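Local coordinates for sensory transduction histidine kinase, putative (Borrelia burgdorferi, PDB 5BWJ), which probably serves as a hybrid histidine kinase of a two-component system, this piece being its periplasmic sensor domain with a Venus flytrap fold, at residues B[29-32]-B[33-37]; B[119-122]-B[123-127]. One frame throughout, in Å; residues are numbered along the deposited sequence.

Contact 1: residues B[29-32]-B[33-37]; sequences EGLI and FSILD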
loop_
_atom_site.group_PDB
_atom_site.type_symbol
_atom_site.label_atom_id
_atom_site.label_comp_id
_atom_site.label_asym_id
_atom_site.label_seq_id
_atom_site.Cartn_x
_atom_site.Cartn_y
_atom_site.Cartn_z
ATOM N N GLU B 29 -7.072 6.376 12.848
ATOM C CA GLU B 29 -7.879 6.261 11.645
ATOM C C GLU B 29 -7.501 4.976 10.917
ATOM O O GLU B 29 -6.384 4.486 11.064
ATOM C CB GLU B 29 -7.666 7.479 10.745
ATOM C CG GLU B 29 -8.497 7.466 9.475
ATOM C CD GLU B 29 -9.214 8.774 9.236
ATOM O OE1 GLU B 29 -8.624 9.844 9.500
ATOM O OE2 GLU B 29 -10.378 8.731 8.790
ATOM N N GLY B 30 -8.428 4.426 10.140
ATOM C CA GLY B 30 -8.144 3.228 9.374
ATOM C C GLY B 30 -9.379 2.441 8.991
ATOM O O GLY B 30 -10.488 2.745 9.434
ATOM N N LEU B 31 -9.175 1.415 8.172
ATOM C CA LEU B 31 -10.268 0.600 7.653
ATOM C C LEU B 31 -10.348 -0.769 8.329
ATOM O O LEU B 31 -11.266 -1.543 8.053
ATOM C CB LEU B 31 -10.115 0.426 6.137
ATOM C CG LEU B 31 -8.784 -0.138 5.630
ATOM C CD1 LEU B 31 -8.807 -1.653 5.585
ATOM C CD2 LEU B 31 -8.452 0.430 4.263
ATOM N N ILE B 32 -9.392 -1.071 9.205
ATOM C CA ILE B 32 -9.345 -2.381 9.854
ATOM C C ILE B 32 -10.568 -2.600 10.739
ATOM O O ILE B 32 -11.040 -3.725 10.895
ATOM C CB ILE B 32 -8.064 -2.555 10.713
ATOM C CG1 ILE B 32 -7.902 -4.010 11.172
ATOM C CG2 ILE B 32 -8.091 -1.637 11.935
ATOM C CD1 ILE B 32 -7.622 -4.995 10.056
ATOM N N PHE B 33 -11.075 -1.514 11.313
ATOM C CA PHE B 33 -12.203 -1.587 12.231
ATOM C C PHE B 33 -13.451 -2.063 11.495
ATOM O O PHE B 33 -14.241 -2.841 12.029
ATOM C CB PHE B 33 -12.441 -0.225 12.887
ATOM C CG PHE B 33 -11.181 0.434 13.373
ATOM C CD1 PHE B 33 -10.582 0.028 14.555
ATOM C CD2 PHE B 33 -10.587 1.448 12.639
ATOM C CE1 PHE B 33 -9.417 0.625 15.000
ATOM C CE2 PHE B 33 -9.422 2.051 13.080
ATOM C CZ PHE B 33 -8.837 1.637 14.263
ATOM N N SER B 34 -13.611 -1.596 10.261
ATOM C CA SER B 34 -14.701 -2.040 9.400
ATOM C C SER B 34 -14.572 -3.525 9.071
ATOM O O SER B 34 -15.560 -4.260 9.082
ATOM C CB SER B 34 -14.725 -1.219 8.109
ATOM O OG SER B 34 -15.694 -1.719 7.203
ATOM N N ILE B 35 -13.350 -3.960 8.778
ATOM C CA ILE B 35 -13.087 -5.357 8.454
ATOM C C ILE B 35 -13.371 -6.269 9.644
ATOM O O ILE B 35 -13.966 -7.334 9.489
ATOM C CB ILE B 35 -11.624 -5.570 8.009
ATOM C CG1 ILE B 35 -11.310 -4.716 6.779
ATOM C CG2 ILE B 35 -11.364 -7.045 7.695
ATOM C CD1 ILE B 35 -9.839 -4.680 6.422
ATOM N N LEU B 36 -12.929 -5.854 10.827
ATOM C CA LEU B 36 -13.088 -6.664 12.030
ATOM C C LEU B 36 -14.555 -6.821 12.422
ATOM O O LEU B 36 -14.961 -7.882 12.893
ATOM C CB LEU B 36 -12.298 -6.053 13.191
ATOM C CG LEU B 36 -10.773 -6.155 13.089
ATOM C CD1 LEU B 36 -10.105 -5.333 14.181
ATOM C CD2 LEU B 36 -10.313 -7.603 13.166
ATOM N N ASP B 37 -15.347 -5.770 12.228
ATOM C CA ASP B 37 -16.781 -5.842 12.485
ATOM C C ASP B 37 -17.449 -6.843 11.544
ATOM O O ASP B 37 -18.374 -7.550 11.937
ATOM C CB ASP B 37 -17.431 -4.465 12.334
ATOM C CG ASP B 37 -17.105 -3.530 13.488
ATOM O OD1 ASP B 37 -16.868 -4.021 14.612
ATOM O OD2 ASP B 37 -17.090 -2.301 13.273
HETATM O O HOH W 1 -12.899 1.219 9.659
#

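Contact 2: residues B[119-122]-B[123-127]; sequences NTIY and EDILR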
loop_
_atom_site.group_PDB
_atom_site.type_symbol
_atom_site.label_atom_id
_atom_site.label_comp_id
_atom_site.label_asym_id
_atom_site.label_seq_id
_atom_site.Cartn_x
_atom_site.Cartn_y
_atom_site.Cartn_z
ATOM N N ASN B 119 12.677 -6.536 16.344
ATOM C CA ASN B 119 11.819 -7.714 16.239
ATOM C C ASN B 119 10.869 -7.660 15.043
ATOM O O ASN B 119 9.709 -8.058 15.145
ATOM C CB ASN B 119 11.016 -7.896 17.530
ATOM C CG ASN B 119 11.903 -8.068 18.745
ATOM O OD1 ASN B 119 13.034 -8.539 18.637
ATOM N ND2 ASN B 119 11.394 -7.685 19.909
ATOM N N THR B 120 11.370 -7.166 13.916
ATOM C CA THR B 120 10.623 -7.179 12.661
ATOM C C THR B 120 11.411 -7.944 11.610
ATOM O O THR B 120 12.594 -8.230 11.798
ATOM C CB THR B 120 10.340 -5.758 12.138
ATOM O OG1 THR B 120 11.574 -5.120 11.788
ATOM C CG2 THR B 120 9.614 -4.931 13.188
ATOM N N ILE B 121 10.757 -8.275 10.502
ATOM C CA ILE B 121 11.444 -8.930 9.400
ATOM C C ILE B 121 12.536 -8.007 8.873
ATOM O O ILE B 121 13.560 -8.461 8.365
ATOM C CB ILE B 121 10.479 -9.306 8.258
ATOM C CG1 ILE B 121 11.210 -10.142 7.203
ATOM C CG2 ILE B 121 9.859 -8.058 7.637
ATOM C CD1 ILE B 121 10.285 -10.822 6.215
ATOM N N TYR B 122 12.313 -6.705 9.015
ATOM C CA TYR B 122 13.250 -5.709 8.518
ATOM C C TYR B 122 14.565 -5.759 9.286
ATOM O O TYR B 122 15.628 -5.517 8.716
ATOM C CB TYR B 122 12.628 -4.314 8.604
ATOM C CG TYR B 122 11.318 -4.207 7.856
ATOM C CD1 TYR B 122 11.293 -4.169 6.468
ATOM C CD2 TYR B 122 10.106 -4.153 8.534
ATOM C CE1 TYR B 122 10.102 -4.076 5.775
ATOM C CE2 TYR B 122 8.906 -4.061 7.846
ATOM C CZ TYR B 122 8.913 -4.023 6.467
ATOM O OH TYR B 122 7.728 -3.931 5.770
ATOM N N GLU B 123 14.497 -6.078 10.576
ATOM C CA GLU B 123 15.707 -6.221 11.375
ATOM C C GLU B 123 16.523 -7.405 10.874
ATOM O O GLU B 123 17.737 -7.303 10.708
ATOM C CB GLU B 123 15.377 -6.405 12.859
ATOM C CG GLU B 123 16.618 -6.505 13.744
ATOM C CD GLU B 123 16.296 -6.841 15.188
ATOM O OE1 GLU B 123 15.104 -7.021 15.511
ATOM O OE2 GLU B 123 17.241 -6.927 16.001
ATOM N N ASP B 124 15.850 -8.526 10.631
ATOM C CA ASP B 124 16.519 -9.734 10.159
ATOM C C ASP B 124 17.245 -9.493 8.840
ATOM O O ASP B 124 18.361 -9.973 8.646
ATOM C CB ASP B 124 15.514 -10.877 9.996
ATOM C CG ASP B 124 15.036 -11.429 11.325
ATOM O OD1 ASP B 124 15.715 -11.201 12.348
ATOM O OD2 ASP B 124 13.982 -12.098 11.345
ATOM N N ILE B 125 16.613 -8.744 7.941
ATOM C CA ILE B 125 17.199 -8.463 6.633
ATOM C C ILE B 125 18.543 -7.755 6.788
ATOM O O ILE B 125 19.519 -8.115 6.132
ATOM C CB ILE B 125 16.251 -7.606 5.763
ATOM C CG1 ILE B 125 14.991 -8.403 5.419
ATOM C CG2 ILE B 125 16.933 -7.167 4.465
ATOM C CD1 ILE B 125 13.866 -7.568 4.843
ATOM N N LEU B 126 18.593 -6.758 7.665
ATOM C CA LEU B 126 19.819 -5.992 7.871
ATOM C C LEU B 126 20.913 -6.839 8.522
ATOM O O LEU B 126 22.101 -6.607 8.292
ATOM C CB LEU B 126 19.538 -4.755 8.729
ATOM C CG LEU B 126 18.527 -3.752 8.170
ATOM C CD1 LEU B 126 18.368 -2.573 9.120
ATOM C CD2 LEU B 126 18.928 -3.267 6.784
ATOM N N ARG B 127 20.517 -7.818 9.329
ATOM C CA ARG B 127 21.485 -8.694 9.985
ATOM C C ARG B 127 22.012 -9.749 9.017
ATOM O O ARG B 127 23.156 -10.185 9.128
ATOM C CB ARG B 127 20.863 -9.362 11.212
ATOM C CG ARG B 127 20.492 -8.381 12.314
ATOM C CD ARG B 127 20.223 -9.077 13.636
ATOM N NE ARG B 127 19.692 -8.150 14.633
ATOM C CZ ARG B 127 20.415 -7.230 15.264
ATOM N NH1 ARG B 127 21.710 -7.100 15.004
ATOM N NH2 ARG B 127 19.842 -6.432 16.153
#

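Contact 1: residues B[29-32]-B[33-37]
Ile32 lays its CG2 methyl over the centre of the Phe33 ring, 3.8 Å from the centroid and only 3° off the ring normal, a CH-pi contact between neighbours in sequence. The methyl arrives there because CG1 stands anti to the backbone N (chi1 -170°), which turns the CG2 branch to the ring's side. CG1 meanwhile runs the other way along the helix and meets Leu36 CD1. At the ring's edge the backbone of Gly30 passes close, its carbonyl O 3.5 Å from Phe33 CD2. Gly30 turns through backbone angles that by themselves call for glycine. Leu31 and Ile35 run alongside each other, and their CD1 methyls come to 3.3 Å, a close approach for two methyl groups.

The first turn is fixed by Ile35 N bonding to Leu31 O at 3.3 Å and Leu36 N to Ile32 O at 2.8 Å. A water takes the N-H of Ser34 and donates to Gly30 O, so the loop is tied to the helix start. Further out, Phe33 and Leu36 rest on Val49 of strand 45-52, while Glu29 OE2 bonds Ile176 N of the second subunit. Glu29 is a magnesium-binding residue of this protein, although no ion is bound to it here. The whole is a strand-to-helix turn leading into helix 32-42, packed on the sheet of the Venus flytrap fold.

Contact 2: residues B[119-122]-B[123-127]
A capped helix start, at the entry to helix 121-128, brings Asn119 and Thr120 against Glu123. Thr120 holds the N-cap position: a chi1 of 66° swings its OG1 back over the first turn, where it accepts weakly from Glu123 N at 3.3 Å and from Tyr122 N. The same hydroxyl bonds Ile117 O, which fixes its rotation from the strand side.

Glu123 returns the reach. Its chain is extended, chi1 of -178° sending CG directly away from its own nitrogen, and this carries the carboxylate back beside Asn119, whose backbone N-H meets OE1 at 2.6 Å, nearly head-on to the C-O bond. The side-chain amide of Asn119 runs alongside, its plane turned 34° from that of the carboxylate. The other oxygen, OE2, takes two bonds from Arg127, one turn further on: NH2 at 2.7 Å on the anti lone pair and NE at 3.1 Å from a direction tilted out of the carboxylate plane. Arg127 thus grips side-on, with OE2 close to the guanidinium plane, and the salt bridge probably steadies the negative charge of Glu123.

This turn begins the helix of a beta-alpha-beta crossover in which helix 121-128 connects the parallel, paired strands 114-117 and 134-137. Glu123 and Arg127 both touch Leu136 of the second strand. On another flank Ile121 CG2 sits over the centre of the Tyr122 ring, 3.9 Å above its plane, while Ile121 CG1 meets Ile125 CD1 at 4.4 Å; all three side chains pack on Ile185 of strand 184-192. Asp124 OD2 bonds Val73 N, and Ile121 N bonds Thr70 OG1, joining the helix start to the loop after strand 65-69.

How the contacts relate
From the N terminus the chain runs through strand 6-13 and the hairpin of strands 21-22 and 28-29, then turns at contact 1 into helix 32-42, which leads to strand 45-52. Contact 2 comes much later, after strand 79-94 and strand 114-117, where the chain enters helix 121-128 before strand 134-137. The two are in series, neither nesting nor crossing, and each closes just a local turn. The centres of contact 1 and contact 2 lie about 28 Å apart, on opposite sides of the chain's centre. The nearest atoms of contact 1 and contact 2 are about 16 Å apart. Contact 1 ties its helix to strands 6-13 and 45-52; contact 2 ties its own to strands 114-117, 134-137 and 184-192.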